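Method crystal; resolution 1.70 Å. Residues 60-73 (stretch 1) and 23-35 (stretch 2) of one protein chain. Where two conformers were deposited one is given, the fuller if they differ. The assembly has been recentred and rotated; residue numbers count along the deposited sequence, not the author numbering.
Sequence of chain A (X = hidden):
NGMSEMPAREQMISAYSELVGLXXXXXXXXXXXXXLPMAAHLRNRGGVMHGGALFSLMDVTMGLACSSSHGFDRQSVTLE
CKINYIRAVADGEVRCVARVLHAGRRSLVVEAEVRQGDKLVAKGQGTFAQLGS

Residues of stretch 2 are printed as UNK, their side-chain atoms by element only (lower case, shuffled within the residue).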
# COMPACT_ATOMS: atom_id res chain seq x y z
N VAL A 60 1.86 15.04 -0.56
CA VAL A 60 2.35 15.90 -1.63
C VAL A 60 2.90 15.11 -2.81
O VAL A 60 2.60 15.41 -3.96
CB VAL A 60 3.35 16.94 -1.11
CG1 VAL A 60 4.08 17.65 -2.25
CG2 VAL A 60 2.60 17.98 -0.19
N THR A 61 3.72 14.10 -2.52
CA THR A 61 4.30 13.25 -3.57
C THR A 61 3.20 12.52 -4.35
O THR A 61 3.25 12.43 -5.58
CB THR A 61 5.30 12.22 -2.99
OG1 THR A 61 6.20 12.89 -2.11
CG2 THR A 61 6.11 11.58 -4.12
N MSE A 62 2.21 11.98 -3.64
CA MSE A 62 1.07 11.33 -4.29
C MSE A 62 0.30 12.30 -5.19
O MSE A 62 -0.07 11.94 -6.29
CB MSE A 62 0.14 10.71 -3.25
CG MSE A 62 0.72 9.50 -2.56
SE MSE A 62 -0.64 8.97 -1.19
CE MSE A 62 -0.03 7.15 -0.90
N GLY A 63 0.08 13.54 -4.73
CA GLY A 63 -0.59 14.55 -5.56
C GLY A 63 0.16 14.83 -6.86
O GLY A 63 -0.45 14.97 -7.93
N LEU A 64 1.48 14.92 -6.76
CA LEU A 64 2.34 15.17 -7.91
C LEU A 64 2.35 13.98 -8.88
O LEU A 64 2.36 14.16 -10.09
CB LEU A 64 3.75 15.51 -7.43
CG LEU A 64 3.93 16.92 -6.84
CD1 LEU A 64 5.39 17.10 -6.37
CD2 LEU A 64 3.54 18.01 -7.85
N ALA A 65 2.34 12.76 -8.33
CA ALA A 65 2.20 11.56 -9.17
C ALA A 65 0.88 11.60 -9.93
O ALA A 65 0.85 11.32 -11.12
CB ALA A 65 2.31 10.28 -8.32
N CYS A 66 -0.20 11.98 -9.25
CA CYS A 66 -1.50 12.13 -9.92
C CYS A 66 -1.44 13.16 -11.03
O CYS A 66 -1.88 12.91 -12.14
CB CYS A 66 -2.59 12.48 -8.93
SG CYS A 66 -2.98 11.06 -7.95
N SER A 67 -0.84 14.31 -10.73
CA SER A 67 -0.69 15.35 -11.73
C SER A 67 0.13 14.89 -12.93
O SER A 67 -0.13 15.30 -14.07
CB SER A 67 -0.08 16.59 -11.10
OG SER A 67 -1.01 17.18 -10.21
N SER A 68 1.11 14.01 -12.70
CA SER A 68 1.92 13.54 -13.82
C SER A 68 1.15 12.56 -14.69
O SER A 68 1.51 12.33 -15.85
CB SER A 68 3.22 12.92 -13.33
OG SER A 68 2.98 11.66 -12.75
N SER A 69 0.08 11.99 -14.14
CA SER A 69 -0.80 11.07 -14.86
C SER A 69 -1.87 11.81 -15.65
O SER A 69 -2.03 11.58 -16.86
CB SER A 69 -1.46 10.11 -13.86
OG SER A 69 -2.41 9.29 -14.51
N HIS A 70 -2.62 12.69 -14.98
CA HIS A 70 -3.70 13.43 -15.66
C HIS A 70 -3.28 14.76 -16.31
O HIS A 70 -4.06 15.38 -17.05
CB HIS A 70 -4.95 13.61 -14.77
CG HIS A 70 -4.70 14.28 -13.46
ND1 HIS A 70 -4.20 15.56 -13.35
CD2 HIS A 70 -4.93 13.86 -12.19
CE1 HIS A 70 -4.11 15.89 -12.07
NE2 HIS A 70 -4.55 14.87 -11.35
N GLY A 71 -2.04 15.18 -16.04
CA GLY A 71 -1.53 16.46 -16.55
C GLY A 71 -1.79 17.57 -15.56
O GLY A 71 -2.77 17.54 -14.80
N PHE A 72 -0.91 18.58 -15.57
CA PHE A 72 -1.01 19.71 -14.65
C PHE A 72 -2.11 20.70 -15.05
O PHE A 72 -2.42 21.63 -14.31
CB PHE A 72 0.34 20.40 -14.47
CG PHE A 72 1.27 19.66 -13.56
CD1 PHE A 72 1.36 20.00 -12.21
CD2 PHE A 72 2.03 18.60 -14.05
CE1 PHE A 72 2.22 19.30 -11.35
CE2 PHE A 72 2.88 17.88 -13.20
CZ PHE A 72 2.98 18.23 -11.84
N ASP A 73 -2.69 20.46 -16.22
CA ASP A 73 -3.84 21.23 -16.71
C ASP A 73 -5.15 20.68 -16.14
O ASP A 73 -6.23 21.21 -16.41
CB ASP A 73 -3.88 21.20 -18.24
CG ASP A 73 -4.12 19.80 -18.80
OD1 ASP A 73 -3.60 18.81 -18.23
OD2 ASP A 73 -4.83 19.70 -19.83
N UNK A 23 10.55 19.28 -1.27
CA UNK A 23 11.32 19.72 -2.40
C UNK A 23 11.13 18.70 -3.53
O UNK A 23 11.70 17.61 -3.47
o UNK A 23 13.31 20.95 -3.92
o UNK A 23 14.94 19.99 -2.78
c UNK A 23 12.77 19.81 -1.91
c UNK A 23 13.73 20.28 -2.96
N UNK A 24 10.32 19.04 -4.56
CA UNK A 24 10.14 18.09 -5.68
C UNK A 24 11.48 17.74 -6.31
O UNK A 24 12.33 18.63 -6.45
c UNK A 24 9.27 18.87 -6.67
c UNK A 24 9.56 20.29 -4.78
c UNK A 24 8.54 19.89 -5.81
N UNK A 25 11.66 16.47 -6.67
CA UNK A 25 12.90 15.98 -7.27
C UNK A 25 12.70 15.59 -8.74
O UNK A 25 13.48 16.01 -9.61
c UNK A 25 13.86 15.15 -5.09
c UNK A 25 13.47 14.75 -6.49
c UNK A 25 14.69 14.16 -7.20
N UNK A 26 11.66 14.80 -9.01
CA UNK A 26 11.39 14.36 -10.38
C UNK A 26 9.95 13.94 -10.59
O UNK A 26 9.21 13.71 -9.63
c UNK A 26 12.31 13.20 -10.77
o UNK A 26 12.06 12.07 -9.96
N UNK A 27 9.56 13.86 -11.85
CA UNK A 27 8.25 13.37 -12.26
C UNK A 27 8.42 12.46 -13.46
O UNK A 27 9.23 12.74 -14.35
c UNK A 27 6.10 15.19 -10.67
c UNK A 27 7.35 14.52 -12.70
c UNK A 27 6.31 16.73 -12.59
c UNK A 27 7.00 15.67 -11.78
N UNK A 28 7.64 11.39 -13.49
CA UNK A 28 7.59 10.48 -14.62
C UNK A 28 6.14 10.31 -15.02
O UNK A 28 5.32 11.17 -14.76
N UNK A 29 5.84 9.20 -15.68
CA UNK A 29 4.49 8.95 -16.15
C UNK A 29 3.73 8.29 -15.01
O UNK A 29 3.76 7.06 -14.87
c UNK A 29 4.52 8.02 -17.36
c UNK A 29 3.14 7.80 -17.96
o UNK A 29 3.02 6.97 -18.90
o UNK A 29 2.16 8.44 -17.51
N UNK A 30 3.05 9.10 -14.21
CA UNK A 30 2.28 8.60 -13.05
C UNK A 30 3.19 8.25 -11.88
O UNK A 30 2.84 7.41 -11.06
N UNK A 31 4.34 8.90 -11.81
CA UNK A 31 5.31 8.68 -10.73
C UNK A 31 5.98 10.01 -10.37
O UNK A 31 6.24 10.85 -11.25
c UNK A 31 6.35 7.56 -11.11
c UNK A 31 7.32 7.26 -9.96
c UNK A 31 7.12 7.92 -12.38
N UNK A 32 6.23 10.22 -9.08
CA UNK A 32 6.90 11.42 -8.61
C UNK A 32 7.83 11.11 -7.46
O UNK A 32 7.63 10.13 -6.74
c UNK A 32 5.87 12.48 -8.20
N UNK A 33 8.86 11.94 -7.30
CA UNK A 33 9.76 11.83 -6.16
C UNK A 33 9.90 13.21 -5.53
O UNK A 33 10.09 14.20 -6.24
c UNK A 33 11.14 11.29 -6.55
c UNK A 33 13.41 10.46 -5.63
o UNK A 33 13.53 9.82 -6.71
o UNK A 33 14.32 10.54 -4.77
c UNK A 33 12.09 11.18 -5.34
N UNK A 34 9.84 13.24 -4.21
CA UNK A 34 9.99 14.47 -3.42
C UNK A 34 10.98 14.20 -2.28
O UNK A 34 10.96 13.10 -1.71
c UNK A 34 8.71 16.12 -1.97
c UNK A 34 8.60 14.93 -2.88
c UNK A 34 7.62 15.21 -4.04
N UNK A 35 11.83 15.17 -1.94
CA UNK A 35 12.77 15.01 -0.83
C UNK A 35 12.36 15.90 0.33
O UNK A 35 11.70 16.93 0.12
n UNK A 35 16.90 16.99 -1.00
n UNK A 35 18.10 17.95 0.72
c UNK A 35 17.20 18.06 -0.26
c UNK A 35 14.22 15.32 -1.26
n UNK A 35 16.60 19.24 -0.47
c UNK A 35 15.93 16.98 -2.11
c UNK A 35 14.47 16.74 -1.65

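Position 23 carries two carbons, the second bearing two oxygens, and lies out of reach of the helix: Asp23. One carboxylate oxygen will find a partner at the last position of the stretch. At position 24 three carbons close a ring onto the backbone N, which defines Pro24; its CG lies 4.2 Å from Leu64 CD1, a compact apolar surface against a leucine tip. Position 25 has one carbon carrying two more, hence Val25, and position 26 one carbon and one oxygen, hence Ser26; neither reaches the helix.

Position 27 has four carbons forked at the second, and points toward the helix: Leu27. Its fork suits a broad apolar site, with CD2 4.0 Å from Leu64 CB and CD1 3.7 Å from Phe72 CE2. Position 28 has no side chain and is Gly28; a CB here would clash with one of the carbons of position 31. Its O approaches Ser68 CB to 3.1 Å. Position 29, two carbons with two oxygens on the second, is Asp29, a charged residue at home on an exposed turn.

Position 30 again lacks side-chain atoms. Gly30 has positive phi, which favours glycine, and its CA packs 3.6 Å from Ala65 O. Its N donates a weak hydrogen bond to Ser68 OG, 2.9 Å away.

Position 31, one carbon carrying two, is Val31; its side chain points away from the helix. Position 32 has a single carbon directed toward it: Ala32. The CB sits 3.5 Å from Ala65 N and 3.8 Å from Leu64 CB, so a small side chain suits this close approach. Position 33 has three carbons, the third carrying two oxygens, and points away: Glu33, its carboxylate bonded elsewhere in the structure. Position 34, one carbon carrying two, points back toward the helix: Val34, whose CG2 meets Leu64 CD1 at 3.7 Å while its CB lies 3.2 Å from Thr61 OG1. Position 35 has three carbons, a nitrogen, then a carbon with two more nitrogens: Arg35, whose NH2 forms a salt bridge with Asp23 OD2 at 2.9 Å.

The contact joins a helix to a hairpin. Strand 31-35 runs at 146° to the helix, with axes approaching to 6.4 Å, and its alternation sends Ala32 and Val34 inward. Leu64 contacts both, along with Pro24 and Leu27. Near the turn, Ser68 OG donates to Ala65 O at 2.7 Å and accepts from Gly30 N, tying the hairpin to the helix beside this apolar packing.

Stretch 2 23-35: DPVSLGDGVAEVR
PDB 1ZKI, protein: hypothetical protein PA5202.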